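Local atomic coordinates of CRISPR system Cmr subunit Cmr6 (Pyrococcus furiosus, PDB entry 4W8V), a protein that binds RNA and, together with Cmr1, caps the elongated type III-B Cmr ribonucleoprotein complex of CRISPR-based defence against mobile genetic elements. Residues L67-N72 with R108-F113; S98-P103 with K120-I125; I126-R131 with R212-K217. One frame throughout, in Å; residues are numbered along the deposited sequence.

Interaction 1: L67-N72 with R108-F113; sequences LAEFIN and RLCKEF
The carboxylate of E69 arrives at the N-terminal end of helix 108-116 right beside C110, and both residues share a polar partner there. The hydroxyl oxygen of S107, just ahead of the helix, is bonded to E69 OE2 and also receives the backbone N-H of C110. Two groups from different parts of the chain therefore grip one oxygen, which holds the acid beside the first turn, where the positive helix end may ease its charge. C110 CB sits evenly between the two carboxylate oxygens, 3.4 Å from E69 OE1 and 3.4 Å from E69 OE2.

A different neighbour meets the sulfur. With C110 SG anti to its own nitrogen (chi1 -178°), the thiol leaves the helix in the direction of F70, and SG lies 3.6 Å from F70 CE1. This is a Cys sulfur-aromatic contact of oblique geometry: SG is 4.8 Å from the centre of the F70 ring and 67° off its normal. In this C-terminal portion of Cmr6, which belongs to the RAMP superfamily, the contact illustrates how the end of one helix is tied to the start of another. Segment 67-72 runs off the end of helix 52-68 through a type I beta turn from A68 to I71, and that turn delivers E69 and F70 together to helix 108-116.

The F70 ring is steadied from its own segment, where L67 CD2 rests 3.8 Å above one face, displaced toward the rim. F70 N bonds L67 O at 2.9 Å, one residue ahead of the turn's own closing bond, I71 N to A68 O, which is weak. One helical turn beyond C110, the ring of F113 continues the buried surface, its CE1 approaching L67 CD2 at 4.6 Å, and L109 packs back against helix 52-68.

Interaction 2: S98-P103 with K120-I125; sequences SNAKVP and KKVPEI
Apolar contact comes first, and V122 is its centre. A100 CB meets V122 CG1 at 3.6 Å, while the other branch of the valine, CG2, reaches V102 CG2 at 3.9 Å. The isopropyl group is thus divided between two residues of segment 98-103, one for each methyl. Its rotation explains the division: CG1 stands anti to the V122 nitrogen (chi1 166°), which leaves CG2 beside that nitrogen and turned to V102. The two valine side chains cross obliquely. V102 offers CG2, the branch beside its backbone nitrogen (chi1 177°).

A second kind of contact is methyl against carbonyl. A100 O lies 3.3 Å from V122 CG1 and 3.7 Å from V122 CG2, near both branches at once, a packing contact of a polar atom against carbon. The oxygen and methyl of A100 both meet CG1 from one side, and K101 CA approaches CG2 more loosely.

In the RAMP superfamily chain described here, this contact joins an irregular connection, running from helix 93-96 to helix 108-116, to the first turn of helix 122-133. V122 is the first residue of that helix and K121 holds the N-cap position. From this first turn V122 packs against A100 and V102 of the loop.

Backbone bonds form the third group. I125 N donates to K121 O over 3.1 Å, closing the first helical turn, and a weaker bond runs to the same oxygen from E124 N. Beyond the two segments, F70 packs on A100, V102 and P103, and P103 also touches C110 of helix 108-116.

Interaction 3: I126-R131 with R212-K217; sequences IDELIR and RELTEK
L214 can be followed outward from helix 212-228 into the side of helix 122-133. Its CB passes R131 NH2 at 4.1 Å, and CG, set anti to the backbone nitrogen (chi1 -176°), carries the two methyls into the interface. CD1 settles against E128, 3.6 Å from E128 O and close to the carboxylate oxygen OE2 as well. CD2 goes to the arginine, lying 3.5 Å above one face of the R131 guanidinium, displaced toward the rim. The two methyls are thus divided between an acid and a base.

The two helical segments run almost perpendicular, at 88° with their axes 10.6 Å apart, so this helix packing in the RAMP superfamily chain is confined to a small crossing point.

Ion pairs lie close by. K217 NZ bonds to E128 OE1 on its syn lone pair, the side facing OE2; the modelled separation of 2.5 Å is very short and its exact value doubtful. The extended lysine meets the glutamate, which K120 also pairs with, at about a right angle. R131 pairs through NH2 with D211, directly ahead of helix 212-228, and through NE with E141.

Interactions 1 and 2 interlock: their segments alternate along the chain, their centres lie about 10 Å apart, and F70 O is 3.0 Å from K101 N, a probable hydrogen bond. P103 CD adds packing at 3.8 Å on F70 CE1. Interaction 3 is about 17 Å from interaction 1 and 15 Å from interaction 2, centre to centre. An apolar bridge links it to the first, with L67 CD1 at 3.8 Å from both I126 CD1 and L129 CD1. A polar one links it to the second, K120 NZ lying 3.0 Å from E128 OE2. Helix 122-133 thus serves both interactions 2 and 3.

Interaction 1: L67-N72 with R108-F113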
# COMPACT_ATOMS: atom_id res chain seq x y z
N LEU A 67 11.43 -5.55 7.38
CA LEU A 67 12.77 -6.06 7.09
C LEU A 67 13.87 -5.22 7.73
O LEU A 67 15.00 -5.69 7.86
CB LEU A 67 12.99 -6.15 5.58
CG LEU A 67 12.43 -7.43 4.95
CD1 LEU A 67 12.64 -7.45 3.43
CD2 LEU A 67 13.08 -8.64 5.59
N ALA A 68 13.54 -3.99 8.11
CA ALA A 68 14.47 -3.14 8.83
C ALA A 68 14.80 -3.78 10.18
O ALA A 68 15.90 -3.62 10.71
CB ALA A 68 13.89 -1.74 9.02
N GLU A 69 13.84 -4.51 10.74
CA GLU A 69 14.06 -5.24 11.98
C GLU A 69 15.05 -6.40 11.79
O GLU A 69 15.55 -6.95 12.78
CB GLU A 69 12.73 -5.77 12.52
CG GLU A 69 11.59 -4.76 12.55
CD GLU A 69 10.28 -5.34 13.11
OE1 GLU A 69 10.33 -6.10 14.10
OE2 GLU A 69 9.21 -5.03 12.55
N PHE A 70 15.34 -6.76 10.54
CA PHE A 70 16.20 -7.91 10.22
C PHE A 70 17.69 -7.56 10.06
O PHE A 70 18.50 -8.43 9.79
CB PHE A 70 15.72 -8.61 8.94
CG PHE A 70 14.43 -9.36 9.09
CD1 PHE A 70 13.28 -8.72 9.52
CD2 PHE A 70 14.36 -10.71 8.78
CE1 PHE A 70 12.09 -9.40 9.66
CE2 PHE A 70 13.17 -11.40 8.92
CZ PHE A 70 12.03 -10.75 9.36
N ILE A 71 18.04 -6.29 10.19
CA ILE A 71 19.44 -5.87 10.13
C ILE A 71 19.76 -5.00 11.34
O ILE A 71 18.85 -4.54 12.02
CB ILE A 71 19.76 -5.13 8.81
CG1 ILE A 71 18.93 -3.87 8.65
CG2 ILE A 71 19.47 -6.02 7.61
CD1 ILE A 71 18.98 -3.27 7.26
N ASN A 72 21.05 -4.81 11.62
CA ASN A 72 21.46 -4.05 12.80
C ASN A 72 22.79 -3.34 12.59
O ASN A 72 22.85 -2.32 11.91
CB ASN A 72 21.56 -4.96 14.03
N ARG A 108 4.60 -6.76 15.96
CA ARG A 108 3.42 -7.47 15.50
C ARG A 108 3.45 -7.60 13.98
O ARG A 108 3.23 -8.67 13.43
CB ARG A 108 2.15 -6.76 15.95
CG ARG A 108 0.87 -7.56 15.79
CD ARG A 108 -0.28 -6.68 16.19
NE ARG A 108 -0.21 -5.41 15.47
CZ ARG A 108 -0.83 -5.18 14.32
NH1 ARG A 108 -1.57 -6.13 13.76
NH2 ARG A 108 -0.70 -3.99 13.73
N LEU A 109 3.77 -6.49 13.30
CA LEU A 109 3.81 -6.50 11.84
C LEU A 109 4.86 -7.49 11.35
O LEU A 109 4.65 -8.19 10.37
CB LEU A 109 4.11 -5.10 11.30
CG LEU A 109 3.01 -4.06 11.48
CD1 LEU A 109 3.44 -2.71 10.91
CD2 LEU A 109 1.71 -4.52 10.84
N CYS A 110 5.98 -7.57 12.07
CA CYS A 110 7.00 -8.55 11.76
C CYS A 110 6.48 -9.98 11.93
O CYS A 110 6.73 -10.83 11.08
CB CYS A 110 8.23 -8.33 12.63
SG CYS A 110 9.57 -9.46 12.27
N LYS A 111 5.77 -10.24 13.02
CA LYS A 111 5.18 -11.56 13.27
C LYS A 111 4.24 -11.93 12.12
O LYS A 111 4.33 -13.02 11.56
CB LYS A 111 4.40 -11.60 14.59
CG LYS A 111 5.17 -11.23 15.84
CD LYS A 111 5.94 -12.41 16.40
CE LYS A 111 6.63 -12.06 17.73
NZ LYS A 111 5.66 -11.78 18.82
N GLU A 112 3.34 -11.02 11.78
CA GLU A 112 2.36 -11.23 10.72
C GLU A 112 3.04 -11.51 9.39
O GLU A 112 2.61 -12.36 8.62
CB GLU A 112 1.44 -10.01 10.58
CG GLU A 112 0.48 -9.80 11.73
CD GLU A 112 -0.79 -10.60 11.58
OE1 GLU A 112 -0.71 -11.81 11.25
OE2 GLU A 112 -1.88 -10.02 11.77
N PHE A 113 4.11 -10.77 9.14
CA PHE A 113 4.90 -10.92 7.92
C PHE A 113 5.45 -12.34 7.79
O PHE A 113 5.37 -12.95 6.73
CB PHE A 113 6.04 -9.92 7.92
CG PHE A 113 6.96 -10.04 6.76
CD1 PHE A 113 8.18 -10.69 6.89
CD2 PHE A 113 6.62 -9.48 5.54
CE1 PHE A 113 9.04 -10.78 5.82
CE2 PHE A 113 7.48 -9.57 4.46
CZ PHE A 113 8.69 -10.22 4.60

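Interaction 2: S98-P103 with K120-I125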
# COMPACT_ATOMS: atom_id res chain seq x y z
N SER A 98 22.06 -9.09 2.45
CA SER A 98 22.63 -10.43 2.50
C SER A 98 22.66 -10.98 3.92
O SER A 98 22.30 -12.13 4.16
CB SER A 98 24.04 -10.42 1.90
OG SER A 98 24.86 -9.47 2.55
N ASN A 99 23.08 -10.14 4.86
CA ASN A 99 23.31 -10.56 6.23
C ASN A 99 22.09 -10.37 7.14
O ASN A 99 22.21 -10.28 8.36
CB ASN A 99 24.51 -9.80 6.81
CG ASN A 99 25.69 -9.77 5.86
OD1 ASN A 99 25.87 -10.69 5.05
ND2 ASN A 99 26.50 -8.72 5.95
N ALA A 100 20.91 -10.33 6.53
CA ALA A 100 19.69 -10.17 7.30
C ALA A 100 19.36 -11.46 8.05
O ALA A 100 19.40 -12.55 7.48
CB ALA A 100 18.54 -9.78 6.39
N LYS A 101 19.05 -11.32 9.33
CA LYS A 101 18.67 -12.45 10.16
C LYS A 101 17.35 -12.14 10.84
O LYS A 101 17.06 -10.99 11.14
CB LYS A 101 19.75 -12.76 11.20
CG LYS A 101 21.15 -12.96 10.62
CD LYS A 101 22.18 -13.18 11.72
CE LYS A 101 23.58 -13.35 11.14
NZ LYS A 101 24.59 -13.70 12.18
N VAL A 102 16.54 -13.18 11.06
CA VAL A 102 15.30 -13.02 11.80
C VAL A 102 15.61 -12.48 13.19
O VAL A 102 16.48 -13.01 13.88
CB VAL A 102 14.51 -14.35 11.91
CG1 VAL A 102 13.27 -14.17 12.75
CG2 VAL A 102 14.14 -14.86 10.53
N PRO A 103 14.92 -11.41 13.59
CA PRO A 103 15.18 -10.74 14.88
C PRO A 103 14.74 -11.54 16.11
O PRO A 103 13.84 -12.39 16.04
CB PRO A 103 14.36 -9.45 14.76
CG PRO A 103 13.30 -9.74 13.78
CD PRO A 103 13.94 -10.66 12.78
N LYS A 120 10.17 -20.37 5.15
CA LYS A 120 11.19 -19.95 4.20
C LYS A 120 12.25 -19.10 4.90
O LYS A 120 11.94 -18.33 5.80
CB LYS A 120 10.56 -19.19 3.03
CG LYS A 120 9.47 -19.98 2.33
CD LYS A 120 9.25 -19.55 0.89
CE LYS A 120 8.44 -20.61 0.15
NZ LYS A 120 8.01 -20.19 -1.21
N LYS A 121 13.50 -19.27 4.49
CA LYS A 121 14.60 -18.56 5.13
C LYS A 121 14.76 -17.16 4.56
O LYS A 121 14.15 -16.83 3.54
CB LYS A 121 15.90 -19.35 4.98
CG LYS A 121 15.83 -20.75 5.56
CD LYS A 121 16.93 -20.99 6.58
CE LYS A 121 16.84 -22.40 7.17
NZ LYS A 121 17.96 -22.71 8.11
N VAL A 122 15.57 -16.35 5.21
CA VAL A 122 15.67 -14.94 4.85
C VAL A 122 16.08 -14.70 3.39
O VAL A 122 15.32 -14.07 2.66
CB VAL A 122 16.64 -14.19 5.79
CG1 VAL A 122 16.99 -12.83 5.21
CG2 VAL A 122 16.03 -14.04 7.18
N PRO A 123 17.24 -15.23 2.94
CA PRO A 123 17.62 -14.87 1.57
C PRO A 123 16.63 -15.39 0.53
O PRO A 123 16.64 -14.92 -0.61
CB PRO A 123 19.00 -15.53 1.40
CG PRO A 123 19.49 -15.76 2.78
CD PRO A 123 18.26 -16.10 3.56
N GLU A 124 15.78 -16.33 0.92
CA GLU A 124 14.74 -16.83 0.03
C GLU A 124 13.58 -15.85 -0.09
O GLU A 124 13.08 -15.60 -1.18
CB GLU A 124 14.23 -18.19 0.51
CG GLU A 124 13.13 -18.78 -0.36
CD GLU A 124 12.73 -20.18 0.07
OE1 GLU A 124 13.32 -20.70 1.04
OE2 GLU A 124 11.82 -20.76 -0.57
N ILE A 125 13.15 -15.29 1.05
CA ILE A 125 12.00 -14.38 1.08
C ILE A 125 12.29 -13.10 0.29
O ILE A 125 11.41 -12.55 -0.37
CB ILE A 125 11.61 -14.01 2.53
CG1 ILE A 125 11.27 -15.25 3.34
CG2 ILE A 125 10.42 -13.06 2.55
CD1 ILE A 125 10.81 -14.94 4.75

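Interaction 3: I126-R131 with R212-K217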
# COMPACT_ATOMS: atom_id res chain seq x y z
N ILE A 126 13.53 -12.64 0.39
CA ILE A 126 13.99 -11.52 -0.41
C ILE A 126 13.73 -11.79 -1.89
O ILE A 126 13.35 -10.89 -2.64
CB ILE A 126 15.49 -11.26 -0.19
CG1 ILE A 126 15.77 -10.94 1.28
CG2 ILE A 126 15.98 -10.13 -1.07
CD1 ILE A 126 15.21 -9.62 1.70
N ASP A 127 13.89 -13.04 -2.31
CA ASP A 127 13.69 -13.42 -3.70
C ASP A 127 12.23 -13.36 -4.09
O ASP A 127 11.89 -12.90 -5.17
CB ASP A 127 14.25 -14.81 -3.96
CG ASP A 127 15.76 -14.85 -3.94
OD1 ASP A 127 16.37 -13.83 -4.32
OD2 ASP A 127 16.33 -15.88 -3.54
N GLU A 128 11.36 -13.83 -3.21
CA GLU A 128 9.93 -13.81 -3.48
C GLU A 128 9.44 -12.37 -3.55
O GLU A 128 8.54 -12.05 -4.33
CB GLU A 128 9.16 -14.60 -2.43
CG GLU A 128 9.39 -16.11 -2.51
CD GLU A 128 8.25 -16.91 -1.92
OE1 GLU A 128 8.08 -16.88 -0.69
OE2 GLU A 128 7.52 -17.58 -2.69
N LEU A 129 10.05 -11.50 -2.74
CA LEU A 129 9.69 -10.09 -2.70
C LEU A 129 10.24 -9.36 -3.91
O LEU A 129 9.60 -8.46 -4.45
CB LEU A 129 10.19 -9.42 -1.42
CG LEU A 129 9.55 -9.86 -0.11
CD1 LEU A 129 10.34 -9.35 1.08
CD2 LEU A 129 8.12 -9.38 -0.03
N ILE A 130 11.45 -9.75 -4.33
CA ILE A 130 11.98 -9.29 -5.60
C ILE A 130 11.01 -9.64 -6.73
O ILE A 130 10.72 -8.82 -7.58
CB ILE A 130 13.38 -9.89 -5.88
CG1 ILE A 130 14.43 -9.22 -4.99
CG2 ILE A 130 13.77 -9.70 -7.34
CD1 ILE A 130 15.80 -9.87 -5.06
N ARG A 131 10.47 -10.85 -6.70
CA ARG A 131 9.53 -11.27 -7.74
C ARG A 131 8.18 -10.55 -7.65
O ARG A 131 7.60 -10.21 -8.67
CB ARG A 131 9.33 -12.78 -7.68
CG ARG A 131 10.59 -13.57 -7.99
CD ARG A 131 10.37 -15.04 -7.76
NE ARG A 131 9.16 -15.47 -8.45
CZ ARG A 131 8.37 -16.45 -8.04
NH1 ARG A 131 8.66 -17.13 -6.94
NH2 ARG A 131 7.28 -16.75 -8.74
N ARG A 212 0.58 -18.87 -8.61
CA ARG A 212 -0.56 -18.71 -7.72
C ARG A 212 -0.16 -18.51 -6.26
O ARG A 212 -0.73 -17.68 -5.56
CB ARG A 212 -1.49 -19.90 -7.83
CG ARG A 212 -2.66 -19.81 -6.88
CD ARG A 212 -3.67 -20.91 -7.11
NE ARG A 212 -4.78 -20.78 -6.16
CZ ARG A 212 -5.88 -20.06 -6.38
NH1 ARG A 212 -6.03 -19.41 -7.52
NH2 ARG A 212 -6.82 -20.00 -5.45
N GLU A 213 0.82 -19.28 -5.79
CA GLU A 213 1.20 -19.19 -4.38
C GLU A 213 1.94 -17.89 -4.09
O GLU A 213 1.82 -17.33 -3.00
CB GLU A 213 2.05 -20.39 -3.97
N LEU A 214 2.71 -17.40 -5.07
CA LEU A 214 3.38 -16.12 -4.91
C LEU A 214 2.34 -15.01 -4.86
O LEU A 214 2.42 -14.11 -4.02
CB LEU A 214 4.37 -15.87 -6.05
CG LEU A 214 5.17 -14.58 -5.86
CD1 LEU A 214 6.31 -14.81 -4.87
CD2 LEU A 214 5.67 -14.00 -7.17
N THR A 215 1.36 -15.07 -5.75
CA THR A 215 0.31 -14.07 -5.83
C THR A 215 -0.52 -14.06 -4.55
O THR A 215 -0.91 -12.99 -4.07
CB THR A 215 -0.59 -14.33 -7.06
OG1 THR A 215 0.21 -14.25 -8.24
CG2 THR A 215 -1.71 -13.31 -7.15
N GLU A 216 -0.77 -15.23 -3.99
CA GLU A 216 -1.54 -15.33 -2.76
C GLU A 216 -0.85 -14.65 -1.60
O GLU A 216 -1.50 -13.98 -0.79
CB GLU A 216 -1.83 -16.79 -2.41
CG GLU A 216 -3.04 -17.36 -3.13
CD GLU A 216 -3.27 -18.83 -2.85
OE1 GLU A 216 -2.32 -19.50 -2.39
OE2 GLU A 216 -4.40 -19.30 -3.09
N LYS A 217 0.47 -14.82 -1.51
CA LYS A 217 1.26 -14.17 -0.49
C LYS A 217 1.14 -12.66 -0.63
O LYS A 217 0.96 -11.95 0.36
CB LYS A 217 2.72 -14.60 -0.60
CG LYS A 217 2.94 -16.07 -0.34
CD LYS A 217 4.42 -16.39 -0.21
CE LYS A 217 4.64 -17.90 -0.09
NZ LYS A 217 6.09 -18.23 0.02